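Local coordinates for outer membrane usher protein PapC (Escherichia coli, PDB 3L48) that exports and assembles pilus subunits across the outer membrane as a whole usher, of which this chain is the C-terminal domain, at residues G37-A40 / L44-L47; L14-G19 / I64-N69; N69-A74 / Q78-P83. All blocks are in the same frame, centred on the assembly; numbering follows the deposited sequence.

Contact 1. Residues G37-A40 / L44-L47; sequences GMVA and LAWL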
ATOM      1  N   GLY A  37      -6.826   3.723   0.485  1.00 24.83           N
ATOM      2  CA  GLY A  37      -6.810   3.468   1.909  1.00 25.05           C
ATOM      3  C   GLY A  37      -5.774   4.285   2.653  1.00 22.42           C
ATOM      4  O   GLY A  37      -4.982   5.009   2.054  1.00 23.25           O
ATOM      5  N   MET A  38      -5.791   4.159   3.974  1.00 20.14           N
ATOM      6  CA  MET A  38      -4.885   4.889   4.843  1.00 23.97           C
ATOM      7  C   MET A  38      -4.179   3.907   5.763  1.00 24.78           C
ATOM      8  O   MET A  38      -4.766   2.909   6.180  1.00 21.26           O
ATOM      9  CB  MET A  38      -5.672   5.898   5.677  1.00 27.92           C
ATOM     10  CG  MET A  38      -6.556   6.807   4.855  1.00 33.55           C
ATOM     11  SD  MET A  38      -5.597   8.078   4.032  1.00 33.54           S
ATOM     12  CE  MET A  38      -5.175   9.098   5.447  1.00 27.61           C
ATOM     13  N   VAL A  39      -2.919   4.187   6.076  1.00 21.72           N
ATOM     14  CA  VAL A  39      -2.150   3.314   6.950  1.00 18.18           C
ATOM     15  C   VAL A  39      -2.563   3.522   8.400  1.00 16.82           C
ATOM     16  O   VAL A  39      -2.596   4.648   8.892  1.00 17.81           O
ATOM     17  CB  VAL A  39      -0.640   3.576   6.818  1.00 18.27           C
ATOM     18  CG1 VAL A  39       0.149   2.566   7.649  1.00 14.99           C
ATOM     19  CG2 VAL A  39      -0.220   3.511   5.360  1.00 17.51           C
ATOM     20  N   ALA A  40      -2.882   2.433   9.085  1.00 15.20           N
ATOM     21  CA  ALA A  40      -3.197   2.515  10.502  1.00 15.69           C
ATOM     22  C   ALA A  40      -1.950   2.216  11.326  1.00 18.26           C
ATOM     23  O   ALA A  40      -0.842   2.628  10.978  1.00 19.11           O
ATOM     24  CB  ALA A  40      -4.321   1.557  10.852  1.00 18.98           C
ATOM     25  N   LEU A  44      -0.186  -1.487   8.946  1.00 15.85           N
ATOM     26  CA  LEU A  44      -1.338  -2.144   8.334  1.00 17.60           C
ATOM     27  C   LEU A  44      -2.205  -1.144   7.565  1.00 17.78           C
ATOM     28  O   LEU A  44      -2.522  -0.067   8.073  1.00 16.83           O
ATOM     29  CB  LEU A  44      -2.166  -2.865   9.405  1.00 21.44           C
ATOM     30  CG  LEU A  44      -3.530  -3.444   9.016  1.00 25.47           C
ATOM     31  CD1 LEU A  44      -3.400  -4.489   7.919  1.00 22.93           C
ATOM     32  CD2 LEU A  44      -4.224  -4.035  10.238  1.00 24.34           C
ATOM     33  N   ALA A  45      -2.584  -1.503   6.341  1.00 15.73           N
ATOM     34  CA  ALA A  45      -3.478  -0.666   5.540  1.00 19.44           C
ATOM     35  C   ALA A  45      -4.524  -1.479   4.782  1.00 17.02           C
ATOM     36  O   ALA A  45      -4.188  -2.267   3.900  1.00 17.52           O
ATOM     37  CB  ALA A  45      -2.680   0.194   4.565  1.00 18.29           C
ATOM     38  N   TRP A  46      -5.792  -1.278   5.125  1.00 14.88           N
ATOM     39  CA  TRP A  46      -6.886  -1.878   4.371  1.00 14.08           C
ATOM     40  C   TRP A  46      -7.135  -1.070   3.106  1.00 14.74           C
ATOM     41  O   TRP A  46      -7.461   0.117   3.171  1.00 17.02           O
ATOM     42  CB  TRP A  46      -8.158  -1.927   5.217  1.00 11.59           C
ATOM     43  CG  TRP A  46      -8.143  -2.999   6.253  1.00 15.68           C
ATOM     44  CD1 TRP A  46      -7.043  -3.621   6.780  1.00 15.05           C
ATOM     45  CD2 TRP A  46      -9.283  -3.578   6.901  1.00 15.26           C
ATOM     46  NE1 TRP A  46      -7.431  -4.554   7.711  1.00 15.60           N
ATOM     47  CE2 TRP A  46      -8.794  -4.546   7.805  1.00 15.45           C
ATOM     48  CE3 TRP A  46     -10.660  -3.372   6.803  1.00 19.93           C
ATOM     49  CZ2 TRP A  46      -9.647  -5.304   8.606  1.00 17.35           C
ATOM     50  CZ3 TRP A  46     -11.501  -4.127   7.599  1.00 18.72           C
ATOM     51  CH2 TRP A  46     -10.992  -5.081   8.489  1.00 19.78           C
ATOM     52  N   LEU A  47      -6.978  -1.712   1.956  1.00 16.71           N
ATOM     53  CA  LEU A  47      -7.112  -1.023   0.679  1.00 19.28           C
ATOM     54  C   LEU A  47      -8.374  -1.443  -0.075  1.00 22.04           C
ATOM     55  O   LEU A  47      -8.651  -2.633  -0.235  1.00 19.19           O
ATOM     56  CB  LEU A  47      -5.875  -1.270  -0.183  1.00 18.89           C
ATOM     57  CG  LEU A  47      -4.530  -0.996   0.495  1.00 20.14           C
ATOM     58  CD1 LEU A  47      -3.384  -1.472  -0.380  1.00 18.61           C
ATOM     59  CD2 LEU A  47      -4.378   0.478   0.824  1.00 20.97           C
TER
HETATM   60  O   HOH W   1      -7.796   2.364   4.987  1.00 27.12           O
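Trp46 meets Gly37 through its carbonyl oxygen, while its indole leads away from residues 37-40 along the surface. Leu44 CD1 lies in the indole plane, at an edge, 3.9 Å from Trp46 CD1, and the ring also meets that of Phe11. The indole therefore belongs to the outer side of strand 44-47; in the contact itself the backbones do much of the work, with Val39, Ala45 and Leu47 adding apolar contacts.

Running 166° apart, the two segments are nearly antiparallel, yet one direct hydrogen bond joins them. Ala40 N donates to Leu44 O over 2.7 Å with 163° at the hydrogen, a short and nearly straight bond. The same oxygen has Val39 CA at 3.6 Å as a weaker CA-H contact, so it meets two neighbouring points of the Val39-Ala40 backbone. Two residues further along, a water links the segments: it accepts from Met38 N and donates to Trp46 O, at 2.9 Å from each of these two atoms.

The apolar part is small. Ala45 CB points at residues 37-40 and sits 4.2 Å from Val39 CG2. With no side chain at Gly37, Leu47 CD2 can approach Gly37 CA to 4.0 Å. Leu47 achieves this by setting CG beside its own backbone N (chi1 -51°), which brings the branch end nearer although CB leaves the strand to one side.

Each segment has its main strand pairing on its far side: Gly37 bonds to Val28, whereas Ala45 and Leu47 bond to Ala12 and Leu10. Such a crossing, in which the chain leaves the edge of one sheet and joins the edge of the facing one, belongs to the Greek-key, Ig-like sandwich of this domain.

Contact 2. Residues L14-G19 / I64-N69; sequences LRLADG and IQCQVN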
ATOM      1  N   LEU A  14       2.340  -3.403   5.294  1.00 13.12           N
ATOM      2  CA  LEU A  14       3.350  -2.581   4.641  1.00 14.10           C
ATOM      3  C   LEU A  14       4.644  -2.484   5.445  1.00 14.94           C
ATOM      4  O   LEU A  14       4.628  -2.156   6.632  1.00 17.83           O
ATOM      5  CB  LEU A  14       2.808  -1.172   4.409  1.00 15.57           C
ATOM      6  CG  LEU A  14       1.528  -1.004   3.591  1.00 21.98           C
ATOM      7  CD1 LEU A  14       1.013   0.421   3.721  1.00 21.46           C
ATOM      8  CD2 LEU A  14       1.779  -1.347   2.139  1.00 26.94           C
ATOM      9  N   ARG A  15       5.764  -2.776   4.794  0.51 15.45           N
ATOM     10  CA  ARG A  15       7.076  -2.552   5.390  0.51 17.56           C
ATOM     11  C   ARG A  15       8.053  -2.072   4.324  0.51 17.87           C
ATOM     12  O   ARG A  15       8.039  -2.564   3.196  0.51 17.89           O
ATOM     13  CB  ARG A  15       7.611  -3.819   6.068  0.51 19.04           C
ATOM     14  CG  ARG A  15       6.718  -4.367   7.173  0.51 22.56           C
ATOM     15  CD  ARG A  15       7.520  -5.166   8.192  0.51 22.03           C
ATOM     16  NE  ARG A  15       8.288  -4.299   9.081  0.51 20.04           N
ATOM     17  CZ  ARG A  15       8.140  -4.255  10.401  0.51 16.72           C
ATOM     18  NH1 ARG A  15       7.256  -5.036  11.001  0.51 16.63           N
ATOM     19  NH2 ARG A  15       8.883  -3.432  11.122  0.51  8.83           N
ATOM     20  N   LEU A  16       8.891  -1.104   4.681  1.00 17.15           N
ATOM     21  CA  LEU A  16       9.893  -0.591   3.761  1.00 17.64           C
ATOM     22  C   LEU A  16      11.013  -1.610   3.599  1.00 20.47           C
ATOM     23  O   LEU A  16      11.128  -2.553   4.390  1.00 15.75           O
ATOM     24  CB  LEU A  16      10.451   0.754   4.235  1.00 17.89           C
ATOM     25  CG  LEU A  16       9.625   1.995   3.883  1.00 21.65           C
ATOM     26  CD1 LEU A  16       8.313   2.008   4.652  1.00 22.84           C
ATOM     27  CD2 LEU A  16      10.420   3.264   4.165  1.00 21.73           C
ATOM     28  N   ALA A  17      11.828  -1.421   2.566  1.00 20.74           N
ATOM     29  CA  ALA A  17      12.960  -2.303   2.309  1.00 21.00           C
ATOM     30  C   ALA A  17      13.899  -2.376   3.509  1.00 17.95           C
ATOM     31  O   ALA A  17      14.542  -3.399   3.742  1.00 18.63           O
ATOM     32  CB  ALA A  17      13.722  -1.853   1.059  1.00 17.04           C
ATOM     33  N   ASP A  18      13.975  -1.289   4.272  1.00 17.20           N
ATOM     34  CA  ASP A  18      14.872  -1.239   5.424  1.00 20.33           C
ATOM     35  C   ASP A  18      14.243  -1.849   6.675  1.00 22.50           C
ATOM     36  O   ASP A  18      14.888  -1.952   7.718  1.00 22.94           O
ATOM     37  CB  ASP A  18      15.341   0.195   5.695  1.00 20.39           C
ATOM     38  CG  ASP A  18      14.222   1.102   6.176  1.00 22.96           C
ATOM     39  OD1 ASP A  18      13.060   0.651   6.235  1.00 19.44           O
ATOM     40  OD2 ASP A  18      14.510   2.272   6.503  1.00 23.99           O
ATOM     41  N   GLY A  19      12.983  -2.257   6.560  1.00 23.38           N
ATOM     42  CA  GLY A  19      12.298  -2.929   7.650  1.00 23.13           C
ATOM     43  C   GLY A  19      11.369  -2.046   8.463  1.00 19.41           C
ATOM     44  O   GLY A  19      10.636  -2.542   9.318  1.00 19.16           O
ATOM     45  N   ILE A  64       5.467  11.450  -2.030  1.00 30.74           N
ATOM     46  CA  ILE A  64       5.529  10.019  -2.287  1.00 34.13           C
ATOM     47  C   ILE A  64       6.805   9.490  -1.648  1.00 36.10           C
ATOM     48  O   ILE A  64       7.907   9.871  -2.041  1.00 37.88           O
ATOM     49  CB  ILE A  64       5.565   9.705  -3.794  1.00 36.74           C
ATOM     50  CG1 ILE A  64       4.330  10.274  -4.494  1.00 36.89           C
ATOM     51  CG2 ILE A  64       5.657   8.203  -4.024  1.00 35.79           C
ATOM     52  CD1 ILE A  64       4.269   9.948  -5.970  1.00 35.67           C
ATOM     53  N   GLN A  65       6.656   8.619  -0.657  1.00 34.15           N
ATOM     54  CA  GLN A  65       7.804   8.110   0.085  1.00 29.82           C
ATOM     55  C   GLN A  65       8.328   6.799  -0.495  1.00 28.24           C
ATOM     56  O   GLN A  65       9.537   6.582  -0.575  1.00 29.08           O
ATOM     57  CB  GLN A  65       7.443   7.944   1.562  1.00 29.21           C
ATOM     58  CG  GLN A  65       7.000   9.236   2.231  1.00 29.94           C
ATOM     59  CD  GLN A  65       8.167  10.098   2.684  1.00 29.91           C
ATOM     60  OE1 GLN A  65       7.979  11.233   3.122  1.00 30.92           O
ATOM     61  NE2 GLN A  65       9.375   9.557   2.593  1.00 27.26           N
ATOM     62  N   CYS A  66       7.409   5.925  -0.894  0.59 26.77           N
ATOM     63  CA  CYS A  66       7.777   4.639  -1.474  0.59 26.52           C
ATOM     64  C   CYS A  66       6.631   4.048  -2.285  0.59 25.83           C
ATOM     65  O   CYS A  66       5.495   4.516  -2.205  0.59 24.69           O
ATOM     66  CB  CYS A  66       8.230   3.661  -0.386  0.59 25.40           C
ATOM     67  SG  CYS A  66       7.267   3.737   1.141  0.59 31.72           S
ATOM     68  N   GLN A  67       6.938   3.021  -3.068  1.00 27.01           N
ATOM     69  CA  GLN A  67       5.939   2.383  -3.909  1.00 26.71           C
ATOM     70  C   GLN A  67       5.932   0.875  -3.721  1.00 27.14           C
ATOM     71  O   GLN A  67       6.952   0.278  -3.374  1.00 22.62           O
ATOM     72  CB  GLN A  67       6.165   2.744  -5.379  1.00 29.42           C
ATOM     73  CG  GLN A  67       5.894   4.207  -5.681  1.00 33.39           C
ATOM     74  CD  GLN A  67       5.996   4.543  -7.153  1.00 36.77           C
ATOM     75  OE1 GLN A  67       5.246   5.380  -7.660  1.00 39.60           O
ATOM     76  NE2 GLN A  67       6.919   3.890  -7.850  1.00 32.48           N
ATOM     77  N   VAL A  68       4.767   0.271  -3.944  1.00 25.29           N
ATOM     78  CA  VAL A  68       4.604  -1.170  -3.835  1.00 25.49           C
ATOM     79  C   VAL A  68       4.021  -1.718  -5.129  1.00 26.37           C
ATOM     80  O   VAL A  68       3.291  -1.026  -5.833  1.00 29.52           O
ATOM     81  CB  VAL A  68       3.660  -1.551  -2.670  1.00 24.93           C
ATOM     82  CG1 VAL A  68       4.154  -0.955  -1.357  1.00 22.84           C
ATOM     83  CG2 VAL A  68       2.252  -1.087  -2.966  1.00 24.25           C
ATOM     84  N   ASN A  69       4.362  -2.961  -5.443  1.00 28.38           N
ATOM     85  CA  ASN A  69       3.792  -3.643  -6.592  1.00 29.89           C
ATOM     86  C   ASN A  69       2.784  -4.687  -6.135  1.00 26.23           C
ATOM     87  O   ASN A  69       3.152  -5.698  -5.534  1.00 24.67           O
ATOM     88  CB  ASN A  69       4.893  -4.298  -7.431  1.00 34.97           C
ATOM     89  CG  ASN A  69       5.927  -3.303  -7.914  1.00 43.55           C
ATOM     90  OD1 ASN A  69       7.130  -3.520  -7.771  1.00 47.49           O
ATOM     91  ND2 ASN A  69       5.463  -2.198  -8.488  1.00 47.16           N
TER
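Leu16 packs on Cys66, in one of the two modelled conformers of the cysteine, with CG 4.0 Å and CD1 4.1 Å from the sulfur SG, so one flank of the leucine, and not a single methyl, rests against it. Two residues along each strand, Leu14 CD2 reaches Val68 CG1 at 4.2 Å. These two pairs make up the closely packed part. Both leucines leave their strand to one side and turn their ends inward; in Leu16, CG stands opposite the carbonyl carbon (chi1 -83°) and beside the backbone N. Cys66 and Val68, by contrast, direct their CB atoms toward strand 10-16.

The backbones stay apart, with Leu16 CA 7.7 Å from Cys66 CA, and no hydrogen bond links the segments. This is face-to-face packing between the two sheets of an Ig-like sandwich: strand 10-16 lies in one, strand 64-69 in the other. The disulfide from Cys66 to Cys84 ties the sheets covalently, since Cys84 ends the strand beside 10-16. At Gln65 and Cys66 a classic beta bulge faces Val58; Leu82 adds to the packing around Leu14 and Val68.

On the loose side, residues 16-19 form a type I turn at the surface, closed by Gly19 N to Leu16 O at 2.9 Å. Arg15, in one of its two modelled conformers, lies on the surface too and grips Gly19 O side-on with NE and NH2. The NH2 bond, 2.7 Å long, comes in nearly along the C=O axis; the NE donor stands above the carbonyl plane, 44° out of it.

Contact 3. Residues N69-A74 / Q78-P83; sequences NVPETA and QQLLLP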
ATOM      1  N   ASN A  69       4.362  -2.961  -5.443  1.00 28.38           N
ATOM      2  CA  ASN A  69       3.792  -3.643  -6.592  1.00 29.89           C
ATOM      3  C   ASN A  69       2.784  -4.687  -6.135  1.00 26.23           C
ATOM      4  O   ASN A  69       3.152  -5.698  -5.534  1.00 24.67           O
ATOM      5  CB  ASN A  69       4.893  -4.298  -7.431  1.00 34.97           C
ATOM      6  CG  ASN A  69       5.927  -3.303  -7.914  1.00 43.55           C
ATOM      7  OD1 ASN A  69       7.130  -3.520  -7.771  1.00 47.49           O
ATOM      8  ND2 ASN A  69       5.463  -2.198  -8.488  1.00 47.16           N
ATOM      9  N   VAL A  70       1.509  -4.433  -6.403  1.00 26.22           N
ATOM     10  CA  VAL A  70       0.467  -5.379  -6.034  1.00 25.10           C
ATOM     11  C   VAL A  70       0.577  -6.616  -6.912  1.00 28.49           C
ATOM     12  O   VAL A  70       0.473  -6.519  -8.134  1.00 31.42           O
ATOM     13  CB  VAL A  70      -0.932  -4.770  -6.192  1.00 23.48           C
ATOM     14  CG1 VAL A  70      -1.999  -5.785  -5.805  1.00 20.12           C
ATOM     15  CG2 VAL A  70      -1.058  -3.510  -5.345  1.00 23.24           C
ATOM     16  N   PRO A  71       0.799  -7.785  -6.294  1.00 27.50           N
ATOM     17  CA  PRO A  71       0.924  -9.033  -7.054  1.00 28.28           C
ATOM     18  C   PRO A  71      -0.255  -9.236  -8.006  1.00 31.74           C
ATOM     19  O   PRO A  71      -1.384  -8.852  -7.693  1.00 30.63           O
ATOM     20  CB  PRO A  71       0.920 -10.107  -5.961  1.00 27.26           C
ATOM     21  CG  PRO A  71       1.457  -9.411  -4.757  1.00 26.87           C
ATOM     22  CD  PRO A  71       0.934  -8.004  -4.844  1.00 28.63           C
ATOM     23  N   GLU A  72       0.017  -9.826  -9.165  1.00 34.73           N
ATOM     24  CA  GLU A  72      -1.015 -10.078 -10.161  1.00 39.62           C
ATOM     25  C   GLU A  72      -2.027 -11.080  -9.614  1.00 37.26           C
ATOM     26  O   GLU A  72      -3.156 -11.168 -10.099  1.00 37.20           O
ATOM     27  CB  GLU A  72      -0.382 -10.633 -11.438  1.00 50.08           C
ATOM     28  CG  GLU A  72      -1.057 -10.182 -12.720  1.00 60.83           C
ATOM     29  CD  GLU A  72      -0.646  -8.781 -13.127  1.00 69.35           C
ATOM     30  OE1 GLU A  72      -1.513  -7.882 -13.125  1.00 74.37           O
ATOM     31  OE2 GLU A  72       0.545  -8.578 -13.450  1.00 70.89           O
ATOM     32  N   THR A  73      -1.613 -11.830  -8.597  1.00 36.38           N
ATOM     33  CA  THR A  73      -2.442 -12.886  -8.030  1.00 35.53           C
ATOM     34  C   THR A  73      -3.252 -12.433  -6.819  1.00 28.75           C
ATOM     35  O   THR A  73      -3.880 -13.248  -6.148  1.00 27.28           O
ATOM     36  CB  THR A  73      -1.593 -14.102  -7.634  1.00 35.89           C
ATOM     37  OG1 THR A  73      -0.507 -13.672  -6.807  1.00 33.43           O
ATOM     38  CG2 THR A  73      -1.040 -14.779  -8.872  1.00 36.63           C
ATOM     39  N   ALA A  74      -3.238 -11.135  -6.545  1.00 22.62           N
ATOM     40  CA  ALA A  74      -3.990 -10.599  -5.421  1.00 24.70           C
ATOM     41  C   ALA A  74      -5.495 -10.785  -5.628  1.00 27.98           C
ATOM     42  O   ALA A  74      -6.030 -10.473  -6.695  1.00 23.74           O
ATOM     43  CB  ALA A  74      -3.652  -9.131  -5.212  1.00 21.00           C
ATOM     44  N   GLN A  78      -7.624 -10.782   0.834  1.00 17.83           N
ATOM     45  CA  GLN A  78      -6.325 -11.411   1.026  1.00 18.15           C
ATOM     46  C   GLN A  78      -5.421 -10.513   1.861  1.00 17.18           C
ATOM     47  O   GLN A  78      -5.274  -9.326   1.571  1.00 20.19           O
ATOM     48  CB  GLN A  78      -5.659 -11.699  -0.324  1.00 21.11           C
ATOM     49  CG  GLN A  78      -4.298 -12.373  -0.220  1.00 22.25           C
ATOM     50  CD  GLN A  78      -3.687 -12.675  -1.580  1.00 27.50           C
ATOM     51  OE1 GLN A  78      -4.337 -12.520  -2.614  1.00 29.68           O
ATOM     52  NE2 GLN A  78      -2.430 -13.109  -1.582  1.00 26.30           N
ATOM     53  N   GLN A  79      -4.821 -11.078   2.902  1.00 14.36           N
ATOM     54  CA  GLN A  79      -3.767 -10.381   3.624  1.00 16.92           C
ATOM     55  C   GLN A  79      -2.445 -10.691   2.945  1.00 19.97           C
ATOM     56  O   GLN A  79      -2.120 -11.855   2.719  1.00 24.70           O
ATOM     57  CB  GLN A  79      -3.700 -10.820   5.086  1.00 16.15           C
ATOM     58  CG  GLN A  79      -2.566 -10.145   5.858  1.00 17.64           C
ATOM     59  CD  GLN A  79      -2.295 -10.802   7.196  1.00 15.43           C
ATOM     60  OE1 GLN A  79      -1.386 -11.625   7.326  1.00 17.46           O
ATOM     61  NE2 GLN A  79      -3.084 -10.445   8.197  1.00 14.81           N
ATOM     62  N   LEU A  80      -1.680  -9.657   2.619  1.00 19.20           N
ATOM     63  CA  LEU A  80      -0.369  -9.878   2.027  1.00 19.95           C
ATOM     64  C   LEU A  80       0.645  -8.795   2.387  1.00 19.06           C
ATOM     65  O   LEU A  80       0.292  -7.636   2.613  1.00 14.49           O
ATOM     66  CB  LEU A  80      -0.471 -10.039   0.508  1.00 22.38           C
ATOM     67  CG  LEU A  80      -0.613  -8.777  -0.341  1.00 25.10           C
ATOM     68  CD1 LEU A  80      -0.713  -9.155  -1.813  1.00 28.74           C
ATOM     69  CD2 LEU A  80      -1.821  -7.958   0.083  1.00 23.25           C
ATOM     70  N   LEU A  81       1.907  -9.205   2.447  1.00 14.65           N
ATOM     71  CA  LEU A  81       3.023  -8.295   2.647  1.00 13.47           C
ATOM     72  C   LEU A  81       3.234  -7.479   1.382  1.00 17.95           C
ATOM     73  O   LEU A  81       3.311  -8.035   0.286  1.00 23.17           O
ATOM     74  CB  LEU A  81       4.296  -9.090   2.954  1.00 11.61           C
ATOM     75  CG  LEU A  81       5.598  -8.309   3.142  1.00 17.82           C
ATOM     76  CD1 LEU A  81       5.589  -7.560   4.466  1.00 14.51           C
ATOM     77  CD2 LEU A  81       6.811  -9.239   3.054  1.00 22.08           C
ATOM     78  N   LEU A  82       3.316  -6.161   1.531  1.00 15.56           N
ATOM     79  CA  LEU A  82       3.691  -5.301   0.414  1.00 18.60           C
ATOM     80  C   LEU A  82       4.979  -4.545   0.739  1.00 18.70           C
ATOM     81  O   LEU A  82       4.948  -3.515   1.411  1.00 16.06           O
ATOM     82  CB  LEU A  82       2.566  -4.320   0.072  1.00 21.79           C
ATOM     83  CG  LEU A  82       1.247  -4.934  -0.410  1.00 23.34           C
ATOM     84  CD1 LEU A  82       0.269  -3.844  -0.803  1.00 24.87           C
ATOM     85  CD2 LEU A  82       1.484  -5.877  -1.581  1.00 20.54           C
ATOM     86  N   PRO A  83       6.122  -5.075   0.283  1.00 19.98           N
ATOM     87  CA  PRO A  83       7.396  -4.380   0.488  1.00 21.22           C
ATOM     88  C   PRO A  83       7.358  -3.009  -0.168  1.00 24.85           C
ATOM     89  O   PRO A  83       7.154  -2.905  -1.376  1.00 28.93           O
ATOM     90  CB  PRO A  83       8.409  -5.280  -0.230  1.00 19.90           C
ATOM     91  CG  PRO A  83       7.783  -6.632  -0.217  1.00 20.44           C
ATOM     92  CD  PRO A  83       6.303  -6.386  -0.363  1.00 18.62           C
TER
HETATM   93  O   HOH W   2       5.581  -4.267  -3.270  1.00 35.52           O
HETATM   94  O   HOH W   3      -0.910 -12.970  -3.926  1.00 34.55           O
HETATM   95  O   HOH W   4      -3.969 -14.984  -4.118  1.00 35.31           O
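The CD-CG edge of the Pro71 ring and the CD1 methyl of Leu80 reach toward each other, Pro71 CD and CG lying 3.6 Å and 3.7 Å from Leu80 CD1. Pro71 belongs to the last crossover of the Ig-like sandwich, where the chain leaves strand 64-69 of one sheet, and Leu80 to the strand it leads to, 78-84 of the other. Residues 70-74 make that passage without regular structure, apart from a type I turn from Pro71 to Ala74.

Leu82 approaches the same proline differently. Its side chain runs at a slant to the ring, with CD2 3.9 Å from Pro71 CD, so this one ring carbon lies against two leucine methyls. Leu80 holds its CG between the backbone N and the carbonyl carbon (chi1 79°), a confined setting that sends CD1 at the proline, with Ala74 CB on its margin. Leu82 is buried deeper, against Ala12 and Leu14 of the adjoining strand.

Gln78 forms the polar end. CG lies anti to the backbone N (chi1 -179°) and the chain stays extended beyond it, so the amide is carried over to the turn. OE1 accepts from Ile75 N, just past Ala74, and comes 3.4 Å from Ala74 CA. Two waters complete the attachment. One donates to both Gln78 OE1 and Thr73 O; the other accepts from Gln78 NE2 and is bonded to Thr73 OG1. With both its amide atoms engaged, the group's rotation is probably well fixed.

No direct hydrogen bond crosses between the segments, and water also bridges the opposite end: a single molecule accepts from Asn69 N at 2.8 Å and donates to Pro83 O at the same distance.

How the contacts relate
From the N terminus, residues 14-19 come first, and their partner 64-69 arrives only after the chain has passed through the middle strands; contact 2 thus closes the long loop. Contact 1 closes the short loop of residues 41-43, and opens and shuts wholly within the long one. Contact 3 follows in series, beginning at Asn69, which it shares with contact 2. No two loops cross. Contact 1 joins sheet edges, contact 2 spans the sandwich interior, and contact 3 fastens the final crossover. Leu14 connects all three: its CD1 lies 3.7 Å from Val39 CG2, and its CD2 3.7 Å from Leu82 CB.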